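PDB 1XKN: putative peptidyl-arginine deiminase from Chlorobium tepidum, which probably hydrolyses the guanidinium group of agmatine or of peptidyl-arginine, releasing its imino nitrogen. Local coordinates for residues N91-V103 with K113-G125. Numbering follows the deposited sequence.
With NA (sodium ion), chain B.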
loop_
_atom_site.group_PDB
_atom_site.type_symbol
_atom_site.label_atom_id
_atom_site.label_comp_id
_atom_site.label_asym_id
_atom_site.label_seq_id
_atom_site.Cartn_x
_atom_site.Cartn_y
_atom_site.Cartn_z
ATOM N N ASN A 91 -5.728 6.732 -14.193
ATOM C CA ASN A 91 -4.623 7.147 -15.048
ATOM C C ASN A 91 -3.493 6.144 -14.882
ATOM O O ASN A 91 -2.829 5.785 -15.856
ATOM C CB ASN A 91 -4.139 8.548 -14.674
ATOM C CG ASN A 91 -5.210 9.605 -14.866
ATOM O OD1 ASN A 91 -5.764 10.123 -13.900
ATOM N ND2 ASN A 91 -5.515 9.920 -16.124
ATOM N N ASP A 92 -3.276 5.706 -13.643
ATOM C CA ASP A 92 -2.241 4.717 -13.336
ATOM C C ASP A 92 -2.822 3.591 -12.485
ATOM O O ASP A 92 -3.990 3.640 -12.101
ATOM C CB ASP A 92 -1.036 5.356 -12.619
ATOM C CG ASP A 92 -1.399 6.008 -11.292
ATOM O OD1 ASP A 92 -2.143 5.402 -10.490
ATOM O OD2 ASP A 92 -0.908 7.129 -11.037
ATOM N N ALA A 93 -2.009 2.580 -12.182
ATOM C CA ALA A 93 -2.475 1.434 -11.401
ATOM C C ALA A 93 -2.085 1.461 -9.921
ATOM O O ALA A 93 -2.286 0.479 -9.214
ATOM C CB ALA A 93 -1.962 0.147 -12.036
ATOM N N TRP A 94 -1.551 2.581 -9.449
ATOM C CA TRP A 94 -1.105 2.692 -8.063
ATOM C C TRP A 94 -2.245 2.965 -7.083
ATOM O O TRP A 94 -2.314 4.023 -6.442
ATOM C CB TRP A 94 -0.033 3.774 -7.975
ATOM C CG TRP A 94 0.985 3.638 -9.078
ATOM C CD1 TRP A 94 1.329 4.589 -9.996
ATOM C CD2 TRP A 94 1.762 2.472 -9.403
ATOM N NE1 TRP A 94 2.266 4.090 -10.871
ATOM C CE2 TRP A 94 2.549 2.796 -10.530
ATOM C CE3 TRP A 94 1.866 1.188 -8.850
ATOM C CZ2 TRP A 94 3.431 1.882 -11.117
ATOM C CZ3 TRP A 94 2.748 0.275 -9.435
ATOM C CH2 TRP A 94 3.519 0.631 -10.559
ATOM N N CYS A 95 -3.124 1.976 -6.962
ATOM C CA CYS A 95 -4.294 2.060 -6.094
ATOM C C CYS A 95 -3.936 2.344 -4.634
ATOM O O CYS A 95 -4.736 2.909 -3.891
ATOM C CB CYS A 95 -5.101 0.759 -6.195
ATOM S SG CYS A 95 -6.821 0.919 -5.659
ATOM N N ARG A 96 -2.739 1.946 -4.216
ATOM C CA ARG A 96 -2.311 2.187 -2.842
ATOM C C ARG A 96 -2.215 3.685 -2.577
ATOM O O ARG A 96 -2.609 4.169 -1.514
ATOM C CB ARG A 96 -0.940 1.546 -2.596
ATOM C CG ARG A 96 -0.293 1.922 -1.264
ATOM C CD ARG A 96 -1.134 1.451 -0.092
ATOM N NE ARG A 96 -1.432 0.025 -0.196
ATOM C CZ ARG A 96 -2.216 -0.638 0.646
ATOM N NH1 ARG A 96 -2.442 -1.933 0.462
ATOM N NH2 ARG A 96 -2.775 -0.005 1.669
ATOM N N ASP A 97 -1.702 4.414 -3.563
ATOM C CA ASP A 97 -1.499 5.853 -3.432
ATOM C C ASP A 97 -2.684 6.757 -3.787
ATOM O O ASP A 97 -2.874 7.791 -3.146
ATOM C CB ASP A 97 -0.265 6.249 -4.247
ATOM C CG ASP A 97 0.997 5.573 -3.741
ATOM O OD1 ASP A 97 2.013 5.595 -4.461
ATOM O OD2 ASP A 97 0.973 5.032 -2.613
ATOM N N HIS A 98 -3.476 6.378 -4.788
ATOM C CA HIS A 98 -4.622 7.195 -5.192
ATOM C C HIS A 98 -5.945 6.585 -4.726
ATOM O O HIS A 98 -6.991 7.239 -4.760
ATOM C CB HIS A 98 -4.632 7.380 -6.727
ATOM C CG HIS A 98 -4.956 6.135 -7.502
ATOM N ND1 HIS A 98 -4.135 5.639 -8.493
ATOM C CD2 HIS A 98 -6.030 5.310 -7.458
ATOM C CE1 HIS A 98 -4.691 4.565 -9.029
ATOM N NE2 HIS A 98 -5.842 4.345 -8.419
ATOM N N GLY A 99 -5.872 5.337 -4.271
ATOM C CA GLY A 99 -7.046 4.591 -3.833
ATOM C C GLY A 99 -7.792 5.020 -2.581
ATOM O O GLY A 99 -7.347 5.897 -1.844
ATOM N N PRO A 100 -8.934 4.371 -2.298
ATOM C CA PRO A 100 -9.774 4.675 -1.136
ATOM C C PRO A 100 -9.183 4.389 0.243
ATOM O O PRO A 100 -8.987 3.238 0.627
ATOM C CB PRO A 100 -11.036 3.859 -1.407
ATOM C CG PRO A 100 -10.492 2.635 -2.049
ATOM C CD PRO A 100 -9.455 3.192 -3.019
ATOM N N ASN A 101 -8.916 5.463 0.977
ATOM C CA ASN A 101 -8.369 5.385 2.324
ATOM C C ASN A 101 -9.555 5.312 3.288
ATOM O O ASN A 101 -10.018 6.325 3.810
ATOM C CB ASN A 101 -7.522 6.637 2.601
ATOM C CG ASN A 101 -6.824 6.606 3.955
ATOM O OD1 ASN A 101 -6.230 7.598 4.369
ATOM N ND2 ASN A 101 -6.890 5.470 4.645
ATOM N N TYR A 102 -10.054 4.101 3.491
ATOM C CA TYR A 102 -11.182 3.859 4.382
ATOM C C TYR A 102 -10.811 4.121 5.833
ATOM O O TYR A 102 -9.736 3.736 6.281
ATOM C CB TYR A 102 -11.625 2.404 4.278
ATOM C CG TYR A 102 -12.205 2.013 2.948
ATOM C CD1 TYR A 102 -13.549 2.252 2.657
ATOM C CD2 TYR A 102 -11.422 1.370 1.991
ATOM C CE1 TYR A 102 -14.099 1.852 1.446
ATOM C CE2 TYR A 102 -11.962 0.970 0.780
ATOM C CZ TYR A 102 -13.298 1.208 0.517
ATOM O OH TYR A 102 -13.848 0.777 -0.663
ATOM N N VAL A 103 -11.716 4.767 6.559
ATOM C CA VAL A 103 -11.530 5.042 7.978
ATOM C C VAL A 103 -12.901 4.911 8.629
ATOM O O VAL A 103 -13.925 5.008 7.948
ATOM C CB VAL A 103 -11.005 6.475 8.257
ATOM C CG1 VAL A 103 -9.579 6.625 7.754
ATOM C CG2 VAL A 103 -11.922 7.507 7.615
ATOM N N LYS A 113 -18.550 3.726 8.211
ATOM C CA LYS A 113 -17.366 3.659 7.372
ATOM C C LYS A 113 -17.440 4.760 6.325
ATOM O O LYS A 113 -18.468 4.946 5.674
ATOM C CB LYS A 113 -17.262 2.284 6.699
ATOM C CG LYS A 113 -15.969 2.088 5.912
ATOM C CD LYS A 113 -15.668 0.620 5.632
ATOM C CE LYS A 113 -16.703 -0.016 4.722
ATOM N NZ LYS A 113 -16.399 -1.459 4.468
ATOM N N VAL A 114 -16.352 5.506 6.186
ATOM C CA VAL A 114 -16.296 6.583 5.212
ATOM C C VAL A 114 -14.965 6.506 4.492
ATOM O O VAL A 114 -14.070 5.772 4.910
ATOM C CB VAL A 114 -16.425 7.975 5.885
ATOM C CG1 VAL A 114 -17.704 8.037 6.711
ATOM C CG2 VAL A 114 -15.212 8.257 6.753
ATOM N N ILE A 115 -14.842 7.245 3.398
ATOM C CA ILE A 115 -13.594 7.265 2.652
ATOM C C ILE A 115 -12.943 8.617 2.884
ATOM O O ILE A 115 -13.558 9.658 2.664
ATOM C CB ILE A 115 -13.837 7.029 1.150
ATOM C CG1 ILE A 115 -14.234 5.563 0.934
ATOM C CG2 ILE A 115 -12.581 7.393 0.345
ATOM C CD1 ILE A 115 -14.568 5.202 -0.495
HETATM N N MSE A 116 -11.701 8.585 3.358
HETATM C CA MSE A 116 -10.944 9.794 3.637
HETATM C C MSE A 116 -10.156 10.108 2.374
HETATM O O MSE A 116 -9.146 9.470 2.069
HETATM C CB MSE A 116 -10.014 9.563 4.837
HETATM C CG MSE A 116 -9.265 10.806 5.319
HETATM SE SE MSE A 116 -10.465 12.275 5.739
HETATM C CE MSE A 116 -11.404 11.422 7.206
ATOM N N ASN A 117 -10.654 11.093 1.638
ATOM C CA ASN A 117 -10.074 11.510 0.375
ATOM C C ASN A 117 -8.934 12.520 0.490
ATOM O O ASN A 117 -9.158 13.690 0.808
ATOM C CB ASN A 117 -11.193 12.082 -0.495
ATOM C CG ASN A 117 -10.707 12.533 -1.839
ATOM O OD1 ASN A 117 -10.063 11.773 -2.556
ATOM N ND2 ASN A 117 -11.022 13.771 -2.203
ATOM N N TRP A 118 -7.708 12.064 0.242
ATOM C CA TRP A 118 -6.543 12.951 0.280
ATOM C C TRP A 118 -6.285 13.341 -1.164
ATOM O O TRP A 118 -6.856 12.749 -2.064
ATOM C CB TRP A 118 -5.299 12.230 0.814
ATOM C CG TRP A 118 -5.449 11.717 2.205
ATOM C CD1 TRP A 118 -5.987 10.522 2.583
ATOM C CD2 TRP A 118 -5.123 12.412 3.414
ATOM N NE1 TRP A 118 -6.022 10.429 3.950
ATOM C CE2 TRP A 118 -5.502 11.577 4.488
ATOM C CE3 TRP A 118 -4.553 13.661 3.694
ATOM C CZ2 TRP A 118 -5.330 11.952 5.827
ATOM C CZ3 TRP A 118 -4.383 14.034 5.027
ATOM C CH2 TRP A 118 -4.773 13.180 6.074
ATOM N N GLU A 119 -5.432 14.328 -1.391
ATOM C CA GLU A 119 -5.125 14.720 -2.756
ATOM C C GLU A 119 -3.999 13.857 -3.301
ATOM O O GLU A 119 -3.181 13.332 -2.547
ATOM C CB GLU A 119 -4.725 16.195 -2.815
ATOM C CG GLU A 119 -5.877 17.137 -2.558
ATOM C CD GLU A 119 -6.992 16.960 -3.565
ATOM O OE1 GLU A 119 -6.775 17.269 -4.756
ATOM O OE2 GLU A 119 -8.089 16.507 -3.168
ATOM N N TYR A 120 -3.973 13.708 -4.619
ATOM C CA TYR A 120 -2.952 12.925 -5.294
ATOM C C TYR A 120 -2.358 13.801 -6.386
ATOM O O TYR A 120 -3.093 14.508 -7.084
ATOM C CB TYR A 120 -3.571 11.673 -5.926
ATOM C CG TYR A 120 -2.591 10.774 -6.652
ATOM C CD1 TYR A 120 -1.625 10.054 -5.951
ATOM C CD2 TYR A 120 -2.643 10.623 -8.040
ATOM C CE1 TYR A 120 -0.736 9.204 -6.608
ATOM C CE2 TYR A 120 -1.756 9.772 -8.709
ATOM C CZ TYR A 120 -0.807 9.065 -7.983
ATOM O OH TYR A 120 0.068 8.217 -8.629
ATOM N N ASN A 121 -1.035 13.775 -6.535
ATOM C CA ASN A 121 -0.398 14.565 -7.586
ATOM C C ASN A 121 0.729 13.828 -8.310
ATOM O O ASN A 121 1.725 14.431 -8.702
ATOM C CB ASN A 121 0.100 15.918 -7.041
ATOM C CG ASN A 121 1.299 15.803 -6.102
ATOM O OD1 ASN A 121 1.840 16.822 -5.659
ATOM N ND2 ASN A 121 1.721 14.589 -5.803
ATOM N N ALA A 122 0.550 12.522 -8.499
ATOM C CA ALA A 122 1.526 11.681 -9.195
ATOM C C ALA A 122 2.936 11.789 -8.622
ATOM O O ALA A 122 3.886 12.123 -9.330
ATOM C CB ALA A 122 1.538 12.029 -10.686
ATOM N N TRP A 123 3.052 11.493 -7.331
ATOM C CA TRP A 123 4.324 11.531 -6.619
ATOM C C TRP A 123 5.109 12.830 -6.824
ATOM O O TRP A 123 6.296 12.799 -7.152
ATOM C CB TRP A 123 5.202 10.333 -7.024
ATOM C CG TRP A 123 4.532 8.979 -6.907
ATOM C CD1 TRP A 123 3.529 8.627 -6.046
ATOM C CD2 TRP A 123 4.853 7.792 -7.651
ATOM N NE1 TRP A 123 3.208 7.296 -6.210
ATOM C CE2 TRP A 123 4.004 6.761 -7.187
ATOM C CE3 TRP A 123 5.779 7.501 -8.664
ATOM C CZ2 TRP A 123 4.054 5.459 -7.703
ATOM C CZ3 TRP A 123 5.827 6.203 -9.176
ATOM C CH2 TRP A 123 4.969 5.201 -8.693
ATOM N N GLY A 124 4.451 13.967 -6.628
ATOM C CA GLY A 124 5.128 15.244 -6.782
ATOM C C GLY A 124 5.132 15.790 -8.196
ATOM O O GLY A 124 6.041 16.528 -8.577
ATOM N N GLY A 125 4.117 15.424 -8.973
ATOM C CA GLY A 125 4.008 15.898 -10.342
ATOM C C GLY A 125 4.999 15.301 -11.323
ATOM O O GLY A 125 5.509 16.006 -12.194
HETATM NA NA NA B . -8.074 12.284 -4.194
HETATM O O HOH W 1 -6.649 10.088 -4.050
HETATM O O HOH W 2 -9.084 7.992 -0.194
HETATM O O HOH W 3 -9.508 14.552 -4.556
#
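Val103 and Val114 form an antiparallel hydrogen-bonded pair in the hairpin of strands 101-107 and 110-119, with Val103 N to Val114 O and Val114 N to Val103 O both 3.0 Å, and Tyr102 faces Ile115 in the adjoining non-hydrogen-bonded pair. On that face the Tyr102 ring lies alongside Ile115, CE1 reaching CG1, while Pro100 CB touches Ile115 CD1. On the other face Val103 CG2 presses on Val114 CG2 at a tight 3.5 Å. Asn101, its CG anti to the backbone N (chi1 -176°), brings its amide nearly coplanar with the Trp118 indole; OD1 takes the NE1 hydrogen on an in-plane lone pair at 2.9 Å. Farther on the strands part, and water links Gly99 O, Asn101 N and Met116 O. There sodium binds Asn117 OD1 and Trp118 O (2.5 Å), Asn134 and two waters, one of them bonded to His98 O. Beyond it, His98 CB sits 3.9 Å above the centre of the Tyr120 ring, whose hydroxyl donates to Asp92 OD2 (2.8 Å) on the syn side. Trp123 NE1 donates to Asp97 OD1 at 2.7 Å on the anti side, and the far rim of its indole lies over a face of Trp94. A phenol hydroxyl and an indole N-H thus hold two buried carboxylates, Gly158 N also gripping Asp97 OD2, while one sodium-bound water and a separate water span the gap where direct strand pairing ends.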